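Local coordinates for protein PES4 (Saccharomyces cerevisiae, PDB 6EXX) that probably binds RNA, with messenger RNA 3' untranslated regions, poly(A) and poly(U) as likely targets, the present chain being its fourth RNA recognition motif, at residues K1-F6 with E55-I60; K16-Y21 with F61-N66; I33-Y38 with S43-F48. All coordinates share one frame; numbering follows the deposited sequence. Where two conformers were deposited one is given.

Interaction 1: K1-F6 with E55-I60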
ATOM      1  N   LYS A   1      -9.984 -14.744  -5.241  1.00 26.83           N
ATOM      2  CA  LYS A   1      -8.597 -15.110  -5.498  1.00 25.63           C
ATOM      3  C   LYS A   1      -7.665 -14.088  -4.869  1.00 20.05           C
ATOM      4  O   LYS A   1      -7.792 -12.893  -5.128  1.00 20.72           O
ATOM      5  CB  LYS A   1      -8.348 -15.190  -7.002  1.00 29.83           C
ATOM      6  CG  LYS A   1      -6.978 -15.700  -7.394  1.00 33.23           C
ATOM      7  CD  LYS A   1      -6.949 -16.072  -8.871  1.00 36.25           C
ATOM      8  CE  LYS A   1      -5.949 -15.229  -9.648  1.00 38.40           C
ATOM      9  NZ  LYS A   1      -4.541 -15.518  -9.254  1.00 39.71           N
ATOM     10  N   ILE A   2      -6.741 -14.558  -4.037  1.00 16.78           N
ATOM     11  CA  ILE A   2      -5.811 -13.676  -3.333  1.00 15.36           C
ATOM     12  C   ILE A   2      -5.162 -12.701  -4.303  1.00 13.19           C
ATOM     13  O   ILE A   2      -4.722 -13.090  -5.393  1.00 14.84           O
ATOM     14  CB  ILE A   2      -4.741 -14.501  -2.597  1.00 17.62           C
ATOM     15  CG1 ILE A   2      -5.402 -15.300  -1.477  1.00 20.03           C
ATOM     16  CG2 ILE A   2      -3.649 -13.608  -2.013  1.00 18.77           C
ATOM     17  CD1 ILE A   2      -4.551 -16.408  -0.916  1.00 21.88           C
ATOM     18  N   SER A   3      -5.118 -11.437  -3.897  0.56 12.34           N
ATOM     19  CA  SER A   3      -4.576 -10.379  -4.722  0.56 12.01           C
ATOM     20  C   SER A   3      -3.636  -9.575  -3.854  0.56 11.79           C
ATOM     21  O   SER A   3      -4.031  -9.086  -2.799  0.56 11.50           O
ATOM     22  CB  SER A   3      -5.706  -9.497  -5.239  0.56 13.32           C
ATOM     23  OG  SER A   3      -5.227  -8.551  -6.173  0.56 15.26           O
ATOM     24  N   THR A   4      -2.391  -9.452  -4.292  1.00 12.06           N
ATOM     25  CA  THR A   4      -1.391  -8.718  -3.535  1.00 10.53           C
ATOM     26  C   THR A   4      -0.963  -7.480  -4.287  1.00 10.37           C
ATOM     27  O   THR A   4      -0.605  -7.541  -5.458  1.00 11.43           O
ATOM     28  CB  THR A   4      -0.183  -9.598  -3.232  1.00 12.54           C
ATOM     29  OG1 THR A   4      -0.634 -10.760  -2.543  1.00 15.93           O
ATOM     30  CG2 THR A   4       0.813  -8.871  -2.356  1.00 12.13           C
ATOM     31  N   LEU A   5      -1.002  -6.357  -3.582  1.00  8.86           N
ATOM     32  CA  LEU A   5      -0.576  -5.075  -4.101  1.00  8.98           C
ATOM     33  C   LEU A   5       0.779  -4.764  -3.502  1.00  8.75           C
ATOM     34  O   LEU A   5       0.896  -4.558  -2.298  1.00  9.58           O
ATOM     35  CB  LEU A   5      -1.574  -4.010  -3.667  1.00 10.75           C
ATOM     36  CG  LEU A   5      -1.278  -2.574  -4.080  1.00 13.56           C
ATOM     37  CD1 LEU A   5      -1.143  -2.477  -5.584  1.00 15.66           C
ATOM     38  CD2 LEU A   5      -2.364  -1.642  -3.572  1.00 14.65           C
ATOM     39  N   PHE A   6       1.811  -4.724  -4.335  1.00  8.56           N
ATOM     40  CA  PHE A   6       3.141  -4.327  -3.899  1.00  8.89           C
ATOM     41  C   PHE A   6       3.279  -2.817  -3.993  1.00  8.83           C
ATOM     42  O   PHE A   6       2.779  -2.180  -4.926  1.00  9.91           O
ATOM     43  CB  PHE A   6       4.220  -5.048  -4.709  1.00  9.66           C
ATOM     44  CG  PHE A   6       4.365  -6.488  -4.328  1.00 12.62           C
ATOM     45  CD1 PHE A   6       3.536  -7.451  -4.871  1.00 15.78           C
ATOM     46  CD2 PHE A   6       5.305  -6.875  -3.393  1.00 14.63           C
ATOM     47  CE1 PHE A   6       3.665  -8.784  -4.509  1.00 17.72           C
ATOM     48  CE2 PHE A   6       5.435  -8.203  -3.025  1.00 17.17           C
ATOM     49  CZ  PHE A   6       4.608  -9.150  -3.584  1.00 17.94           C
ATOM     50  N   GLU A  55     -11.423  -7.612  -5.903  1.00 13.32           N
ATOM     51  CA  GLU A  55     -12.371  -6.538  -5.645  1.00 14.55           C
ATOM     52  C   GLU A  55     -11.871  -5.617  -4.532  1.00 12.99           C
ATOM     53  O   GLU A  55     -11.871  -4.396  -4.675  1.00 13.30           O
ATOM     54  CB  GLU A  55     -13.737  -7.124  -5.279  1.00 18.65           C
ATOM     55  CG  GLU A  55     -14.496  -7.741  -6.452  1.00 21.94           C
ATOM     56  CD  GLU A  55     -14.000  -9.117  -6.863  1.00 24.69           C
ATOM     57  OE1 GLU A  55     -13.348  -9.808  -6.053  1.00 25.70           O
ATOM     58  OE2 GLU A  55     -14.294  -9.524  -8.012  1.00 27.59           O
ATOM     59  N   ASP A  56     -11.443  -6.201  -3.418  1.00 12.48           N
ATOM     60  CA  ASP A  56     -10.877  -5.410  -2.331  1.00 11.94           C
ATOM     61  C   ASP A  56      -9.620  -4.678  -2.786  1.00 10.13           C
ATOM     62  O   ASP A  56      -9.439  -3.481  -2.523  1.00 10.93           O
ATOM     63  CB  ASP A  56     -10.506  -6.297  -1.143  1.00 12.37           C
ATOM     64  CG  ASP A  56     -11.711  -6.788  -0.354  1.00 13.91           C
ATOM     65  OD1 ASP A  56     -12.855  -6.353  -0.635  1.00 15.73           O
ATOM     66  OD2 ASP A  56     -11.500  -7.611   0.567  1.00 14.85           O
ATOM     67  N   ALA A  57      -8.724  -5.402  -3.441  1.00  9.11           N
ATOM     68  CA  ALA A  57      -7.471  -4.804  -3.872  1.00  8.49           C
ATOM     69  C   ALA A  57      -7.697  -3.606  -4.792  1.00  8.58           C
ATOM     70  O   ALA A  57      -6.987  -2.606  -4.707  1.00  9.22           O
ATOM     71  CB  ALA A  57      -6.603  -5.841  -4.557  1.00  9.74           C
ATOM     72  N   THR A  58      -8.677  -3.718  -5.674  1.00  8.57           N
ATOM     73  CA  THR A  58      -8.999  -2.672  -6.635  1.00  8.70           C
ATOM     74  C   THR A  58      -9.227  -1.327  -5.952  1.00  7.56           C
ATOM     75  O   THR A  58      -8.725  -0.301  -6.408  1.00  8.22           O
ATOM     76  CB  THR A  58     -10.268  -3.080  -7.417  1.00  9.75           C
ATOM     77  OG1 THR A  58      -9.956  -4.161  -8.297  1.00 10.90           O
ATOM     78  CG2 THR A  58     -10.836  -1.933  -8.230  1.00 10.28           C
ATOM     79  N   ARG A  59     -10.023  -1.327  -4.890  1.00  8.23           N
ATOM     80  CA  ARG A  59     -10.385  -0.064  -4.275  1.00  9.18           C
ATOM     81  C   ARG A  59      -9.174   0.638  -3.667  1.00  9.49           C
ATOM     82  O   ARG A  59      -9.025   1.861  -3.780  1.00  9.94           O
ATOM     83  CB  ARG A  59     -11.494  -0.265  -3.241  1.00 11.95           C
ATOM     84  CG  ARG A  59     -12.721  -0.961  -3.822  1.00 14.83           C
ATOM     85  CD  ARG A  59     -14.041  -0.504  -3.216  1.00 17.43           C
ATOM     86  NE  ARG A  59     -14.215  -0.934  -1.831  1.00 19.74           N
ATOM     87  CZ  ARG A  59     -14.563  -2.161  -1.452  1.00 22.01           C
ATOM     88  NH1 ARG A  59     -14.757  -3.126  -2.343  1.00 23.05           N
ATOM     89  NH2 ARG A  59     -14.711  -2.425  -0.160  1.00 21.51           N
ATOM     90  N   ILE A  60      -8.289  -0.126  -3.039  1.00  8.28           N
ATOM     91  CA  ILE A  60      -7.099   0.453  -2.437  1.00  8.28           C
ATOM     92  C   ILE A  60      -6.058   0.829  -3.506  1.00  7.86           C
ATOM     93  O   ILE A  60      -5.427   1.884  -3.419  1.00  8.99           O
ATOM     94  CB  ILE A  60      -6.522  -0.493  -1.359  1.00  8.84           C
ATOM     95  CG1 ILE A  60      -7.565  -0.761  -0.262  1.00 10.74           C
ATOM     96  CG2 ILE A  60      -5.243   0.069  -0.778  1.00  9.96           C
ATOM     97  CD1 ILE A  60      -8.091   0.480   0.420  1.00 13.50           C
TER

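Interaction 2: K16-Y21 with F61-N66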
ATOM      1  N   LYS A  16       2.135   2.035   7.992  1.00  8.58           N
ATOM      2  CA  LYS A  16       1.211   0.927   8.179  1.00  8.76           C
ATOM      3  C   LYS A  16      -0.116   1.408   8.750  1.00  8.43           C
ATOM      4  O   LYS A  16      -1.185   0.935   8.365  1.00  9.41           O
ATOM      5  CB  LYS A  16       1.825  -0.142   9.091  1.00 10.58           C
ATOM      6  CG  LYS A  16       0.912  -1.336   9.345  1.00 13.75           C
ATOM      7  CD  LYS A  16       1.560  -2.387  10.225  1.00 17.65           C
ATOM      8  CE  LYS A  16       0.693  -3.637  10.309  1.00 20.66           C
ATOM      9  NZ  LYS A  16       1.178  -4.621  11.320  1.00 22.91           N
ATOM     10  N   GLU A  17      -0.050   2.365   9.665  0.50  8.51           N
ATOM     11  CA  GLU A  17      -1.247   2.891  10.298  0.50  9.14           C
ATOM     12  C   GLU A  17      -2.136   3.600   9.282  0.50  8.38           C
ATOM     13  O   GLU A  17      -3.366   3.482   9.320  0.50  8.65           O
ATOM     14  CB  GLU A  17      -0.860   3.845  11.429  0.50 11.16           C
ATOM     15  CG  GLU A  17      -0.244   3.155  12.639  0.50 12.95           C
ATOM     16  CD  GLU A  17       1.102   2.509  12.351  0.50 14.12           C
ATOM     17  OE1 GLU A  17       1.955   3.131  11.679  0.50 13.75           O
ATOM     18  OE2 GLU A  17       1.314   1.372  12.818  0.50 17.87           O
ATOM     19  N   PHE A  18      -1.515   4.341   8.378  1.00  8.30           N
ATOM     20  CA  PHE A  18      -2.249   5.014   7.318  1.00  8.21           C
ATOM     21  C   PHE A  18      -2.920   3.983   6.405  1.00  8.08           C
ATOM     22  O   PHE A  18      -4.090   4.108   6.062  1.00  8.86           O
ATOM     23  CB  PHE A  18      -1.292   5.889   6.523  1.00  8.85           C
ATOM     24  CG  PHE A  18      -1.922   6.592   5.361  1.00 10.79           C
ATOM     25  CD1 PHE A  18      -2.972   7.478   5.547  1.00 13.27           C
ATOM     26  CD2 PHE A  18      -1.446   6.384   4.081  1.00 10.83           C
ATOM     27  CE1 PHE A  18      -3.532   8.127   4.470  1.00 14.73           C
ATOM     28  CE2 PHE A  18      -1.998   7.045   3.004  1.00 13.24           C
ATOM     29  CZ  PHE A  18      -3.037   7.909   3.198  1.00 14.36           C
ATOM     30  N   LEU A  19      -2.176   2.954   6.003  1.00  7.66           N
ATOM     31  CA  LEU A  19      -2.715   1.924   5.123  1.00  7.93           C
ATOM     32  C   LEU A  19      -3.859   1.162   5.789  1.00  8.45           C
ATOM     33  O   LEU A  19      -4.865   0.850   5.158  1.00  8.96           O
ATOM     34  CB  LEU A  19      -1.618   0.962   4.678  1.00  8.59           C
ATOM     35  CG  LEU A  19      -0.489   1.593   3.860  1.00  9.12           C
ATOM     36  CD1 LEU A  19       0.568   0.563   3.592  1.00 10.74           C
ATOM     37  CD2 LEU A  19      -0.980   2.222   2.556  1.00 10.26           C
ATOM     38  N   LYS A  20      -3.716   0.877   7.084  1.00  8.52           N
ATOM     39  CA  LYS A  20      -4.772   0.205   7.826  1.00  9.43           C
ATOM     40  C   LYS A  20      -6.025   1.078   7.865  1.00  8.86           C
ATOM     41  O   LYS A  20      -7.146   0.594   7.710  1.00  9.98           O
ATOM     42  CB  LYS A  20      -4.288  -0.098   9.245  1.00 10.77           C
ATOM     43  CG  LYS A  20      -5.292  -0.849  10.085  1.00 16.05           C
ATOM     44  CD  LYS A  20      -4.718  -1.253  11.444  1.00 19.95           C
ATOM     45  CE  LYS A  20      -4.552  -0.059  12.376  1.00 23.71           C
ATOM     46  NZ  LYS A  20      -3.940  -0.421  13.694  1.00 25.71           N
ATOM     47  N   TYR A  21      -5.836   2.375   8.073  1.00  8.69           N
ATOM     48  CA  TYR A  21      -6.943   3.315   8.060  1.00  9.22           C
ATOM     49  C   TYR A  21      -7.665   3.310   6.714  1.00  8.80           C
ATOM     50  O   TYR A  21      -8.894   3.277   6.671  1.00  9.90           O
ATOM     51  CB  TYR A  21      -6.413   4.705   8.397  1.00  9.78           C
ATOM     52  CG  TYR A  21      -7.403   5.817   8.182  1.00 11.13           C
ATOM     53  CD1 TYR A  21      -8.344   6.137   9.153  1.00 12.69           C
ATOM     54  CD2 TYR A  21      -7.401   6.553   7.005  1.00 13.62           C
ATOM     55  CE1 TYR A  21      -9.244   7.163   8.960  1.00 15.85           C
ATOM     56  CE2 TYR A  21      -8.300   7.577   6.803  1.00 15.45           C
ATOM     57  CZ  TYR A  21      -9.216   7.876   7.787  1.00 16.99           C
ATOM     58  OH  TYR A  21     -10.122   8.890   7.599  1.00 20.62           O
ATOM     59  N   PHE A  61      -5.901  -0.001  -4.531  1.00  7.64           N
ATOM     60  CA  PHE A  61      -5.063   0.352  -5.661  1.00  7.80           C
ATOM     61  C   PHE A  61      -5.481   1.692  -6.253  1.00  7.90           C
ATOM     62  O   PHE A  61      -4.654   2.558  -6.532  1.00  8.05           O
ATOM     63  CB  PHE A  61      -5.132  -0.718  -6.744  1.00  8.59           C
ATOM     64  CG  PHE A  61      -4.406  -0.341  -7.992  1.00  8.98           C
ATOM     65  CD1 PHE A  61      -3.052  -0.556  -8.115  1.00 10.46           C
ATOM     66  CD2 PHE A  61      -5.069   0.260  -9.042  1.00 10.52           C
ATOM     67  CE1 PHE A  61      -2.375  -0.198  -9.261  1.00 12.43           C
ATOM     68  CE2 PHE A  61      -4.390   0.619 -10.185  1.00 12.59           C
ATOM     69  CZ  PHE A  61      -3.047   0.382 -10.294  1.00 12.68           C
ATOM     70  N   ASN A  62      -6.775   1.873  -6.461  1.00  7.93           N
ATOM     71  CA  ASN A  62      -7.249   3.104  -7.072  1.00  7.90           C
ATOM     72  C   ASN A  62      -6.858   4.319  -6.240  1.00  7.76           C
ATOM     73  O   ASN A  62      -6.484   5.354  -6.787  1.00  8.10           O
ATOM     74  CB  ASN A  62      -8.770   3.067  -7.264  1.00  8.64           C
ATOM     75  CG  ASN A  62      -9.207   2.171  -8.396  1.00  8.23           C
ATOM     76  OD1 ASN A  62      -8.435   1.854  -9.297  1.00  9.33           O
ATOM     77  ND2 ASN A  62     -10.475   1.798  -8.381  1.00  9.45           N
ATOM     78  N   PHE A  63      -6.963   4.195  -4.923  1.00  7.85           N
ATOM     79  CA  PHE A  63      -6.635   5.292  -4.031  1.00  7.75           C
ATOM     80  C   PHE A  63      -5.136   5.608  -4.019  1.00  7.32           C
ATOM     81  O   PHE A  63      -4.732   6.770  -3.988  1.00  7.67           O
ATOM     82  CB  PHE A  63      -7.116   4.959  -2.615  1.00  9.00           C
ATOM     83  CG  PHE A  63      -6.968   6.096  -1.647  1.00 10.05           C
ATOM     84  CD1 PHE A  63      -5.779   6.288  -0.969  1.00 10.29           C
ATOM     85  CD2 PHE A  63      -8.011   6.971  -1.410  1.00 11.95           C
ATOM     86  CE1 PHE A  63      -5.629   7.338  -0.074  1.00 12.15           C
ATOM     87  CE2 PHE A  63      -7.865   8.015  -0.508  1.00 14.00           C
ATOM     88  CZ  PHE A  63      -6.670   8.190   0.149  1.00 13.85           C
ATOM     89  N   LEU A  64      -4.313   4.564  -4.011  1.00  7.58           N
ATOM     90  CA  LEU A  64      -2.878   4.732  -3.820  1.00  7.70           C
ATOM     91  C   LEU A  64      -2.081   4.952  -5.085  1.00  7.83           C
ATOM     92  O   LEU A  64      -1.025   5.564  -5.027  1.00  8.77           O
ATOM     93  CB  LEU A  64      -2.287   3.525  -3.106  1.00  8.14           C
ATOM     94  CG  LEU A  64      -2.650   3.386  -1.631  1.00  8.89           C
ATOM     95  CD1 LEU A  64      -2.151   2.056  -1.101  1.00  9.71           C
ATOM     96  CD2 LEU A  64      -2.099   4.540  -0.804  1.00 10.36           C
ATOM     97  N   ASN A  65      -2.543   4.440  -6.215  1.00  7.89           N
ATOM     98  CA  ASN A  65      -1.697   4.425  -7.388  1.00  8.39           C
ATOM     99  C   ASN A  65      -1.352   5.837  -7.865  1.00  7.72           C
ATOM    100  O   ASN A  65      -2.234   6.615  -8.223  1.00  8.50           O
ATOM    101  CB  ASN A  65      -2.365   3.632  -8.494  1.00  9.80           C
ATOM    102  CG  ASN A  65      -1.443   3.385  -9.640  1.00 12.33           C
ATOM    103  OD1 ASN A  65      -0.305   2.961  -9.442  1.00 14.01           O
ATOM    104  ND2 ASN A  65      -1.905   3.664 -10.849  1.00 14.43           N
ATOM    105  N   ASN A  66      -0.062   6.172  -7.835  1.00  7.88           N
ATOM    106  CA  ASN A  66       0.438   7.493  -8.205  1.00  7.49           C
ATOM    107  C   ASN A  66      -0.035   8.629  -7.320  1.00  7.78           C
ATOM    108  O   ASN A  66       0.033   9.783  -7.726  1.00  8.53           O
ATOM    109  CB  ASN A  66       0.168   7.796  -9.669  1.00  9.73           C
ATOM    110  CG  ASN A  66       0.853   6.820 -10.575  1.00 12.37           C
ATOM    111  OD1 ASN A  66       1.985   6.402 -10.321  1.00 15.15           O
ATOM    112  ND2 ASN A  66       0.170   6.428 -11.628  1.00 14.67           N
TER

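Interaction 3: I33-Y38 with S43-F48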
ATOM      1  N   ILE A  33      -1.045  -6.422   6.021  1.00 11.27           N
ATOM      2  CA  ILE A  33      -0.366  -5.198   5.611  1.00 10.69           C
ATOM      3  C   ILE A  33       1.047  -5.324   6.132  1.00 11.25           C
ATOM      4  O   ILE A  33       1.238  -5.532   7.325  1.00 12.98           O
ATOM      5  CB  ILE A  33      -1.012  -3.940   6.207  1.00 12.35           C
ATOM      6  CG1 ILE A  33      -2.448  -3.824   5.713  1.00 13.38           C
ATOM      7  CG2 ILE A  33      -0.199  -2.697   5.839  1.00 12.93           C
ATOM      8  CD1 ILE A  33      -3.238  -2.685   6.344  1.00 14.34           C
ATOM      9  N   GLN A  34       2.037  -5.220   5.259  1.00 11.18           N
ATOM     10  CA  GLN A  34       3.415  -5.443   5.660  1.00 12.82           C
ATOM     11  C   GLN A  34       4.343  -4.446   4.991  1.00 12.08           C
ATOM     12  O   GLN A  34       4.541  -4.497   3.785  1.00 13.88           O
ATOM     13  CB  GLN A  34       3.829  -6.860   5.274  1.00 15.51           C
ATOM     14  CG  GLN A  34       5.273  -7.203   5.609  1.00 17.89           C
ATOM     15  CD  GLN A  34       5.498  -8.693   5.707  1.00 20.39           C
ATOM     16  OE1 GLN A  34       4.731  -9.403   6.353  1.00 22.33           O
ATOM     17  NE2 GLN A  34       6.541  -9.179   5.054  1.00 20.39           N
ATOM     18  N   ILE A  35       4.898  -3.526   5.766  1.00 11.92           N
ATOM     19  CA  ILE A  35       5.923  -2.620   5.253  0.57 11.99           C
ATOM     20  C   ILE A  35       7.253  -3.077   5.812  1.00 13.07           C
ATOM     21  O   ILE A  35       7.586  -2.775   6.953  1.00 17.76           O
ATOM     22  CB  ILE A  35       5.674  -1.152   5.645  0.57 13.47           C
ATOM     23  CG1 ILE A  35       4.400  -0.636   4.978  0.57 13.28           C
ATOM     24  CG2 ILE A  35       6.872  -0.286   5.241  0.57 15.11           C
ATOM     25  CD1 ILE A  35       4.018   0.769   5.401  0.57 12.50           C
ATOM     26  N   ASP A  36       8.008  -3.798   4.986  1.00 11.39           N
ATOM     27  CA  ASP A  36       9.165  -4.568   5.423  1.00 12.08           C
ATOM     28  C   ASP A  36      10.478  -4.165   4.771  1.00 12.92           C
ATOM     29  O   ASP A  36      11.487  -4.826   4.984  1.00 16.13           O
ATOM     30  CB  ASP A  36       8.913  -6.071   5.168  1.00 14.25           C
ATOM     31  CG  ASP A  36       8.586  -6.385   3.703  1.00 14.60           C
ATOM     32  OD1 ASP A  36       8.671  -5.481   2.853  1.00 14.10           O
ATOM     33  OD2 ASP A  36       8.260  -7.557   3.397  1.00 16.97           O
ATOM     34  N   GLY A  37      10.481  -3.096   3.989  1.00 11.50           N
ATOM     35  CA  GLY A  37      11.690  -2.660   3.322  1.00 11.80           C
ATOM     36  C   GLY A  37      11.917  -1.178   3.465  1.00 10.44           C
ATOM     37  O   GLY A  37      10.972  -0.410   3.564  1.00  9.89           O
ATOM     38  N   TYR A  38      13.184  -0.794   3.469  1.00 11.11           N
ATOM     39  CA  TYR A  38      13.586   0.601   3.459  1.00 10.91           C
ATOM     40  C   TYR A  38      14.716   0.775   2.461  1.00 10.98           C
ATOM     41  O   TYR A  38      15.678   0.014   2.458  1.00 14.26           O
ATOM     42  CB  TYR A  38      14.038   1.060   4.842  1.00 11.22           C
ATOM     43  CG  TYR A  38      14.455   2.508   4.880  1.00 11.35           C
ATOM     44  CD1 TYR A  38      13.512   3.526   4.858  1.00 12.54           C
ATOM     45  CD2 TYR A  38      15.797   2.859   4.930  1.00 13.14           C
ATOM     46  CE1 TYR A  38      13.900   4.853   4.896  1.00 14.03           C
ATOM     47  CE2 TYR A  38      16.189   4.183   4.962  1.00 14.30           C
ATOM     48  CZ  TYR A  38      15.239   5.172   4.944  1.00 15.07           C
ATOM     49  OH  TYR A  38      15.627   6.493   4.979  1.00 17.89           O
ATOM     50  N   SER A  43      15.269   7.145   0.679  1.00 11.79           N
ATOM     51  CA  SER A  43      14.648   7.337   1.989  1.00 11.83           C
ATOM     52  C   SER A  43      13.146   7.075   1.928  1.00 10.00           C
ATOM     53  O   SER A  43      12.334   7.883   2.384  1.00 10.62           O
ATOM     54  CB  SER A  43      14.933   8.737   2.535  1.00 14.69           C
ATOM     55  OG  SER A  43      16.325   8.966   2.586  1.00 19.19           O
ATOM     56  N   THR A  44      12.781   5.938   1.353  1.00  9.21           N
ATOM     57  CA  THR A  44      11.389   5.519   1.293  1.00  8.93           C
ATOM     58  C   THR A  44      11.268   4.052   1.636  1.00  8.38           C
ATOM     59  O   THR A  44      12.252   3.297   1.595  1.00  9.52           O
ATOM     60  CB  THR A  44      10.765   5.743  -0.101  1.00  9.70           C
ATOM     61  OG1 THR A  44      11.474   4.976  -1.079  1.00 10.55           O
ATOM     62  CG2 THR A  44      10.769   7.217  -0.494  1.00 10.24           C
ATOM     63  N   TYR A  45      10.043   3.665   1.973  1.00  8.05           N
ATOM     64  CA  TYR A  45       9.720   2.316   2.397  1.00  8.18           C
ATOM     65  C   TYR A  45       9.012   1.537   1.294  1.00  8.30           C
ATOM     66  O   TYR A  45       8.538   2.093   0.304  1.00  8.83           O
ATOM     67  CB  TYR A  45       8.825   2.362   3.637  1.00  8.38           C
ATOM     68  CG  TYR A  45       9.504   2.886   4.883  1.00  8.53           C
ATOM     69  CD1 TYR A  45       9.594   4.246   5.154  1.00  8.39           C
ATOM     70  CD2 TYR A  45      10.039   2.010   5.797  1.00  9.22           C
ATOM     71  CE1 TYR A  45      10.216   4.710   6.314  1.00  8.84           C
ATOM     72  CE2 TYR A  45      10.657   2.451   6.948  1.00  9.64           C
ATOM     73  CZ  TYR A  45      10.746   3.806   7.205  1.00  8.97           C
ATOM     74  OH  TYR A  45      11.356   4.213   8.359  1.00  9.96           O
ATOM     75  N   SER A  46       8.948   0.231   1.508  1.00  8.74           N
ATOM     76  CA  SER A  46       8.278  -0.660   0.580  1.00  8.81           C
ATOM     77  C   SER A  46       7.664  -1.832   1.323  1.00  8.48           C
ATOM     78  O   SER A  46       8.041  -2.134   2.453  1.00  9.34           O
ATOM     79  CB  SER A  46       9.255  -1.166  -0.472  1.00 10.21           C
ATOM     80  OG  SER A  46      10.336  -1.838   0.130  1.00 12.62           O
ATOM     81  N   GLY A  47       6.716  -2.489   0.678  1.00  9.00           N
ATOM     82  CA  GLY A  47       6.057  -3.631   1.256  1.00 10.02           C
ATOM     83  C   GLY A  47       4.894  -4.044   0.392  1.00  9.13           C
ATOM     84  O   GLY A  47       4.937  -3.893  -0.835  1.00  9.34           O
ATOM     85  N   PHE A  48       3.848  -4.555   1.024  1.00  9.46           N
ATOM     86  CA  PHE A  48       2.698  -5.010   0.268  1.00  8.92           C
ATOM     87  C   PHE A  48       1.464  -5.070   1.139  1.00  9.27           C
ATOM     88  O   PHE A  48       1.546  -5.063   2.372  1.00  9.80           O
ATOM     89  CB  PHE A  48       2.960  -6.391  -0.349  1.00  9.94           C
ATOM     90  CG  PHE A  48       3.215  -7.467   0.668  1.00 11.42           C
ATOM     91  CD1 PHE A  48       2.164  -8.171   1.245  1.00 13.12           C
ATOM     92  CD2 PHE A  48       4.506  -7.788   1.043  1.00 13.27           C
ATOM     93  CE1 PHE A  48       2.404  -9.157   2.184  1.00 14.52           C
ATOM     94  CE2 PHE A  48       4.751  -8.776   1.977  1.00 15.05           C
ATOM     95  CZ  PHE A  48       3.700  -9.462   2.544  1.00 15.05           C
TER
HETATM   96  O   HOH W   1       9.936  -4.531   0.595  1.00 17.28           O
HETATM   97  O   HOH W   2      17.887   7.110   4.071  1.00 35.45           O

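Interaction 1: K1-F6 with E55-I60
Ser3 and Ala57 mark the closest backbone approach, their CA atoms 6.3 Å apart, where the strand 3-10 passes the helix 54-64 of an RNA recognition motif. This is the first strand of the βαββαβ fold resting on its second helix, a sheet-to-helix contact made by side chains alone. Every second residue of the strand faces the helix: Ser3 and Leu5 turn their CB atoms toward it, whereas Thr4 between them points away, to the other face of the sheet. Ala57 presents only a methyl group, which lets the helix come near the strand here: the CB atoms of Ser3 and Ala57 lie 3.8 Å apart. In the conformer of Ser3 described, one of two deposited, OG is anti to the backbone N (chi1 -173°) and sits beside that methyl as a van der Waals neighbour, a position that is doubtful for the other conformer. The surroundings are largely apolar. Phe51 of the adjacent strand lies against both Ala57 and Ile60, Trp78 of the last strand touches Ser3 and Ala57, Leu5 also packs on Phe61, and all four contacting residues are buried. One helical turn on from Ala57, the contact is looser, a single methyl pair with CD2 of Leu5 standing 4.4 Å from CG2 of Ile60.

Interaction 2: K16-Y21 with F61-N66
Leu19 and Leu64 share a first torsion, CG anti to the carbonyl carbon in both (chi1 -62° and -71°), and this sends one methyl of each toward the other helix, 16-25 facing 54-64. CD2 of Leu19 meets CD1 of Leu64 at 3.8 Å, and the two side chains cross at about a right angle, so they touch at their ends instead of lying alongside. These are the two helices of the RNA recognition motif, here packed against each other on the same side of the sheet. Their backbones stay well separated, with the CA atoms of Leu19 and Leu64 9.4 Å apart, and contact is made through side chains. A second pair lies nearer the surface. The outer end of Phe18 approaches the rim of Phe63, CZ of Phe18 coming to 4.2 Å from CE1 of Phe63 close to the plane of the Phe63 ring. Phe63 has another neighbour in Arg67, which makes a cation-pi contact with its ring and hydrogen-bonds through NH1 to its carbonyl oxygen. Leu22, a turn farther along helix 16-25, packs on both Phe63 and Leu64. Beneath the helices lies the sheet: Leu7 of strand 3-10 supports both leucines, and Ile33 and Ile35 of strand 32-39 lie against Leu19.

Interaction 3: I33-Y38 with S43-F48
Gln34 and Phe48 grip each other by a reciprocal pair of backbone hydrogen bonds, Gln34 N to Phe48 O at 2.9 Å and Phe48 N to Gln34 O at 2.8 Å, in the antiparallel hairpin formed by the second and third strands of the βαββαβ fold, 32-39 and 44-51. Farther along, Asp36 and Gly37 both face Ser46 in a classic beta bulge: Ser46 O accepts Gly37 N at 3.0 Å and, weakly, Asp36 N, while Ser46 N returns a bond to Gly37 O. Side-chain polar contacts gather over this bulge. NE2 of Gln34, donating in its own amide plane, meets OD2 of Asp36 on its anti side, tilted out of the carboxylate plane, at 2.9 Å and nearly straight (173°); a water donates to OD1 of Asp36 and also bonds OG of Ser46. A second water bridges Tyr38 OH and Ser43 OG. Aromatic contacts lie on both faces of the hairpin. Gln34 CB stands over the Phe48 ring, 4.0 Å from its centroid, and the amide runs on beside that ring. On the reverse face Tyr38, its CG anti to the backbone N (chi1 -180°), turns its ring edge to the face of Tyr45, CD1 of Tyr38 lying 3.6 Å from CZ of Tyr45. With an alanine here instead of Tyr45, the Tyr38 edge is likely to lose the face it meets, leaving that ring somewhat freer to turn. Strand 32-39 is outermost on this side; strand 44-51 continues the sheet, bonding Leu7 and Leu10 of strand 3-10, and helix 16-25 lies beneath.

From the N terminus, strand 3-10 opens the loop that interaction 1 closes at helix 54-64. Helix 16-25 then opens a second loop, closed by interaction 2 farther along helix 54-64, so the two loops cross. Interaction 3, the 32-39/44-51 hairpin, lies wholly within both. Interaction 1 ties the central strand to the second helix, interaction 2 joins the helices, and interaction 3 builds one edge of the sheet. They also meet directly: Leu5 CD1 packs on Phe61 CD1, Lys16 and Leu19 reach Ile35, and Phe48 CB lies against Thr4 and Phe6. Of the three, interaction 1 alone joins helix to sheet, the other two each lying within one layer.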